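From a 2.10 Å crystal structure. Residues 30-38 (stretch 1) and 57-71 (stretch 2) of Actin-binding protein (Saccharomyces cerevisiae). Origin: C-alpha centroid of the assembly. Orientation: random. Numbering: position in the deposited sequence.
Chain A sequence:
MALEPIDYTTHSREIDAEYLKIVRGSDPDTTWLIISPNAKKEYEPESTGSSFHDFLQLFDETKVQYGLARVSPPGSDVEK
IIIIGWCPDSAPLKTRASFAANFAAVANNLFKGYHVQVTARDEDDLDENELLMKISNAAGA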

# COMPACT_ATOMS: atom_id res chain seq x y z
N THR A 30 12.87 6.25 -3.12
CA THR A 30 11.83 5.26 -2.90
C THR A 30 11.07 5.53 -1.61
O THR A 30 11.52 5.16 -0.52
CB THR A 30 12.44 3.83 -2.84
OG1 THR A 30 13.23 3.61 -4.01
CG2 THR A 30 11.34 2.77 -2.79
N THR A 31 9.91 6.17 -1.73
CA THR A 31 9.07 6.49 -0.57
C THR A 31 7.73 5.78 -0.62
O THR A 31 6.90 5.93 0.27
CB THR A 31 8.82 7.99 -0.47
OG1 THR A 31 8.09 8.43 -1.62
CG2 THR A 31 10.13 8.74 -0.39
N TRP A 32 7.49 5.03 -1.69
CA TRP A 32 6.24 4.29 -1.79
C TRP A 32 6.44 3.02 -2.60
O TRP A 32 7.39 2.89 -3.38
CB TRP A 32 5.12 5.15 -2.39
CG TRP A 32 5.34 5.66 -3.78
CD1 TRP A 32 5.73 6.91 -4.15
CD2 TRP A 32 5.06 4.95 -5.00
NE1 TRP A 32 5.70 7.04 -5.51
CE2 TRP A 32 5.29 5.86 -6.06
CE3 TRP A 32 4.64 3.65 -5.29
CZ2 TRP A 32 5.12 5.49 -7.40
CZ3 TRP A 32 4.46 3.29 -6.62
CH2 TRP A 32 4.70 4.21 -7.66
N LEU A 33 5.52 2.08 -2.40
CA LEU A 33 5.56 0.78 -3.05
C LEU A 33 4.15 0.24 -3.24
O LEU A 33 3.28 0.45 -2.39
CB LEU A 33 6.32 -0.22 -2.16
CG LEU A 33 6.01 -1.73 -2.33
CD1 LEU A 33 6.59 -2.24 -3.64
CD2 LEU A 33 6.60 -2.51 -1.14
N ILE A 34 3.93 -0.45 -4.35
CA ILE A 34 2.64 -1.07 -4.61
C ILE A 34 2.95 -2.52 -4.94
O ILE A 34 3.77 -2.79 -5.83
CB ILE A 34 1.90 -0.46 -5.83
CG1 ILE A 34 1.41 0.96 -5.49
CG2 ILE A 34 0.72 -1.36 -6.22
CD1 ILE A 34 0.58 1.62 -6.61
N ILE A 35 2.34 -3.45 -4.22
CA ILE A 35 2.55 -4.86 -4.53
C ILE A 35 1.30 -5.41 -5.21
O ILE A 35 0.18 -5.14 -4.79
CB ILE A 35 2.87 -5.71 -3.27
CG1 ILE A 35 1.69 -5.67 -2.30
CG2 ILE A 35 4.17 -5.22 -2.63
CD1 ILE A 35 1.86 -6.59 -1.12
N SER A 36 1.52 -6.18 -6.27
CA SER A 36 0.43 -6.75 -7.06
C SER A 36 0.69 -8.24 -7.33
O SER A 36 1.84 -8.70 -7.31
CB SER A 36 0.32 -5.96 -8.37
OG SER A 36 -0.84 -6.32 -9.11
N PRO A 37 -0.37 -9.01 -7.60
CA PRO A 37 -0.22 -10.45 -7.86
C PRO A 37 0.23 -10.76 -9.29
O PRO A 37 -0.30 -10.19 -10.25
CB PRO A 37 -1.61 -10.99 -7.55
CG PRO A 37 -2.48 -9.89 -8.11
CD PRO A 37 -1.79 -8.62 -7.64
N ASN A 38 1.20 -11.66 -9.43
CA ASN A 38 1.69 -12.04 -10.75
C ASN A 38 0.80 -13.11 -11.38
O ASN A 38 -0.25 -13.46 -10.83
CB ASN A 38 3.14 -12.56 -10.70
CG ASN A 38 3.31 -13.77 -9.80
OD1 ASN A 38 2.43 -14.63 -9.71
ND2 ASN A 38 4.47 -13.86 -9.14
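Stretch 2 (57-71) QLFDETKVQYGLARV

Stretch 2 runs beside stretch 1 as an antiparallel β-strand: residues 65-71 pair with residues 32-37, the two N-to-C directions lie 175° apart, and the axes approach to 4.5 Å. Residues 57-64, loop and turn, carry the chain into this strand and include a type I turn from Asp60 to Lys63.

The pairing begins at Thr31, whose carbonyl O accepts a hydrogen bond from Arg70 N (2.7 Å). A water donates to both Thr31 OG1 and Arg70 O, at 3.0 Å each, and so ties this end together a second time. Trp32 faces Ala69 in a non-hydrogen-bonded pair, with CA atoms 4.0 Å apart and Trp32 CB 3.6 Å from Ala69 CB; farther out, the edge of the indole meets Leu58, with Trp32 CH2 3.3 Å from Leu58 CD1. Leu33 and Leu68 form a hydrogen-bonded pair, Leu33 N to Leu68 O and Leu68 N to Leu33 O both measuring 2.7 Å.

Ile34 lies opposite Gly67, on the same face of the sheet as Trp32 and Ala69. Phe59 fills the space beside the glycine, where an ideal CB would clash with Phe59 CZ at 2.7 Å. Ile34 CD1 sits over the Phe59 ring, 3.6 Å from its centroid and almost on the ring normal, and also packs 3.7 Å from Leu58 CB.

On the other face, shared with Leu33 and Leu68, Ile35 pairs with Tyr66 through Ile35 N to Tyr66 O (2.7 Å) and Tyr66 N to Ile35 O (3.1 Å), while Ile35 CG1 approaches Tyr66 CB to 3.7 Å. At Ser36 a side-chain bond takes over: Gln65 NE2 donates to Ser36 OG (2.9 Å), while Gln65 OE1 accepts from Asp60 N (2.7 Å), linking the strand to the preceding turn. Pro37 ends the contact with its CD 3.5 Å from Val64 O.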

# COMPACT_ATOMS: atom_id res chain seq x y z
N GLN A 57 -1.77 7.40 -8.33
CA GLN A 57 -2.19 7.15 -9.70
C GLN A 57 -1.64 5.86 -10.29
O GLN A 57 -1.78 5.62 -11.49
CB GLN A 57 -1.70 8.29 -10.58
CG GLN A 57 -2.23 9.64 -10.22
CD GLN A 57 -1.76 10.67 -11.20
OE1 GLN A 57 -0.62 11.14 -11.14
NE2 GLN A 57 -2.62 11.00 -12.16
N LEU A 58 -1.04 5.02 -9.47
CA LEU A 58 -0.44 3.82 -10.04
C LEU A 58 -1.10 2.50 -9.72
O LEU A 58 -0.50 1.45 -9.93
CB LEU A 58 1.04 3.75 -9.64
CG LEU A 58 1.97 4.92 -9.97
CD1 LEU A 58 3.24 4.38 -10.62
CD2 LEU A 58 1.32 5.89 -10.93
N PHE A 59 -2.34 2.54 -9.22
CA PHE A 59 -3.04 1.31 -8.91
C PHE A 59 -3.79 0.78 -10.14
O PHE A 59 -4.28 1.56 -10.97
CB PHE A 59 -4.02 1.51 -7.75
CG PHE A 59 -3.34 1.71 -6.41
CD1 PHE A 59 -3.04 2.99 -5.95
CD2 PHE A 59 -2.98 0.61 -5.63
CE1 PHE A 59 -2.38 3.18 -4.72
CE2 PHE A 59 -2.33 0.78 -4.41
CZ PHE A 59 -2.03 2.08 -3.95
N ASP A 60 -3.86 -0.55 -10.25
CA ASP A 60 -4.51 -1.22 -11.39
C ASP A 60 -5.97 -1.55 -11.08
O ASP A 60 -6.26 -2.34 -10.19
CB ASP A 60 -3.75 -2.52 -11.70
CG ASP A 60 -4.06 -3.05 -13.09
OD1 ASP A 60 -5.24 -3.06 -13.49
OD2 ASP A 60 -3.11 -3.48 -13.78
N GLU A 61 -6.89 -0.96 -11.85
CA GLU A 61 -8.32 -1.18 -11.64
C GLU A 61 -8.82 -2.61 -11.88
O GLU A 61 -10.01 -2.88 -11.68
CB GLU A 61 -9.14 -0.23 -12.52
CG GLU A 61 -8.87 -0.37 -14.01
CD GLU A 61 -9.73 0.56 -14.84
OE1 GLU A 61 -9.69 1.79 -14.62
OE2 GLU A 61 -10.46 0.06 -15.73
N THR A 62 -7.94 -3.51 -12.29
CA THR A 62 -8.37 -4.89 -12.51
C THR A 62 -7.75 -5.87 -11.52
O THR A 62 -7.96 -7.07 -11.61
CB THR A 62 -8.00 -5.38 -13.95
OG1 THR A 62 -6.57 -5.37 -14.11
CG2 THR A 62 -8.64 -4.48 -15.01
N LYS A 63 -6.99 -5.35 -10.55
CA LYS A 63 -6.34 -6.21 -9.57
C LYS A 63 -6.43 -5.68 -8.16
O LYS A 63 -6.50 -4.46 -7.94
CB LYS A 63 -4.85 -6.37 -9.91
CG LYS A 63 -4.55 -6.86 -11.30
CD LYS A 63 -3.05 -6.81 -11.56
CE LYS A 63 -2.72 -7.12 -13.00
NZ LYS A 63 -1.25 -7.08 -13.22
N VAL A 64 -6.40 -6.60 -7.20
CA VAL A 64 -6.41 -6.26 -5.79
C VAL A 64 -4.94 -6.02 -5.48
O VAL A 64 -4.10 -6.89 -5.69
CB VAL A 64 -6.92 -7.43 -4.93
CG1 VAL A 64 -6.67 -7.14 -3.45
CG2 VAL A 64 -8.39 -7.64 -5.17
N GLN A 65 -4.61 -4.84 -4.97
CA GLN A 65 -3.22 -4.53 -4.66
C GLN A 65 -3.07 -3.85 -3.32
O GLN A 65 -4.04 -3.40 -2.72
CB GLN A 65 -2.64 -3.62 -5.74
CG GLN A 65 -2.81 -4.14 -7.16
CD GLN A 65 -2.41 -3.10 -8.20
OE1 GLN A 65 -2.91 -1.98 -8.19
NE2 GLN A 65 -1.51 -3.48 -9.09
N TYR A 66 -1.84 -3.76 -2.85
CA TYR A 66 -1.59 -3.10 -1.59
C TYR A 66 -0.47 -2.12 -1.81
O TYR A 66 0.51 -2.42 -2.49
CB TYR A 66 -1.22 -4.13 -0.51
CG TYR A 66 -2.28 -5.21 -0.39
CD1 TYR A 66 -2.27 -6.31 -1.23
CD2 TYR A 66 -3.33 -5.06 0.50
CE1 TYR A 66 -3.31 -7.25 -1.20
CE2 TYR A 66 -4.38 -5.98 0.55
CZ TYR A 66 -4.36 -7.07 -0.32
OH TYR A 66 -5.41 -7.95 -0.31
N GLY A 67 -0.65 -0.92 -1.26
CA GLY A 67 0.35 0.12 -1.40
C GLY A 67 0.87 0.53 -0.03
O GLY A 67 0.18 0.40 0.98
N LEU A 68 2.10 1.03 -0.03
CA LEU A 68 2.76 1.46 1.20
C LEU A 68 3.49 2.75 0.88
O LEU A 68 4.22 2.81 -0.11
CB LEU A 68 3.78 0.40 1.62
CG LEU A 68 4.75 0.71 2.77
CD1 LEU A 68 4.02 0.63 4.09
CD2 LEU A 68 5.89 -0.31 2.73
N ALA A 69 3.29 3.78 1.68
CA ALA A 69 3.98 5.02 1.40
C ALA A 69 4.37 5.78 2.65
O ALA A 69 3.64 5.79 3.65
CB ALA A 69 3.14 5.91 0.49
N ARG A 70 5.52 6.42 2.59
CA ARG A 70 6.01 7.21 3.70
C ARG A 70 5.80 8.65 3.26
O ARG A 70 6.37 9.10 2.27
CB ARG A 70 7.49 6.94 3.95
CG ARG A 70 8.04 7.71 5.13
CD ARG A 70 9.39 7.15 5.55
NE ARG A 70 9.76 7.55 6.90
CZ ARG A 70 10.57 8.56 7.17
NH1 ARG A 70 11.10 9.25 6.18
NH2 ARG A 70 10.88 8.87 8.42
N VAL A 71 4.96 9.37 4.00
CA VAL A 71 4.64 10.74 3.64
C VAL A 71 4.69 11.73 4.78
O VAL A 71 4.44 11.39 5.95
CB VAL A 71 3.21 10.82 3.04
CG1 VAL A 71 3.06 12.11 2.26
CG2 VAL A 71 2.93 9.60 2.16
O HOH W 1 5.41 9.31 -0.57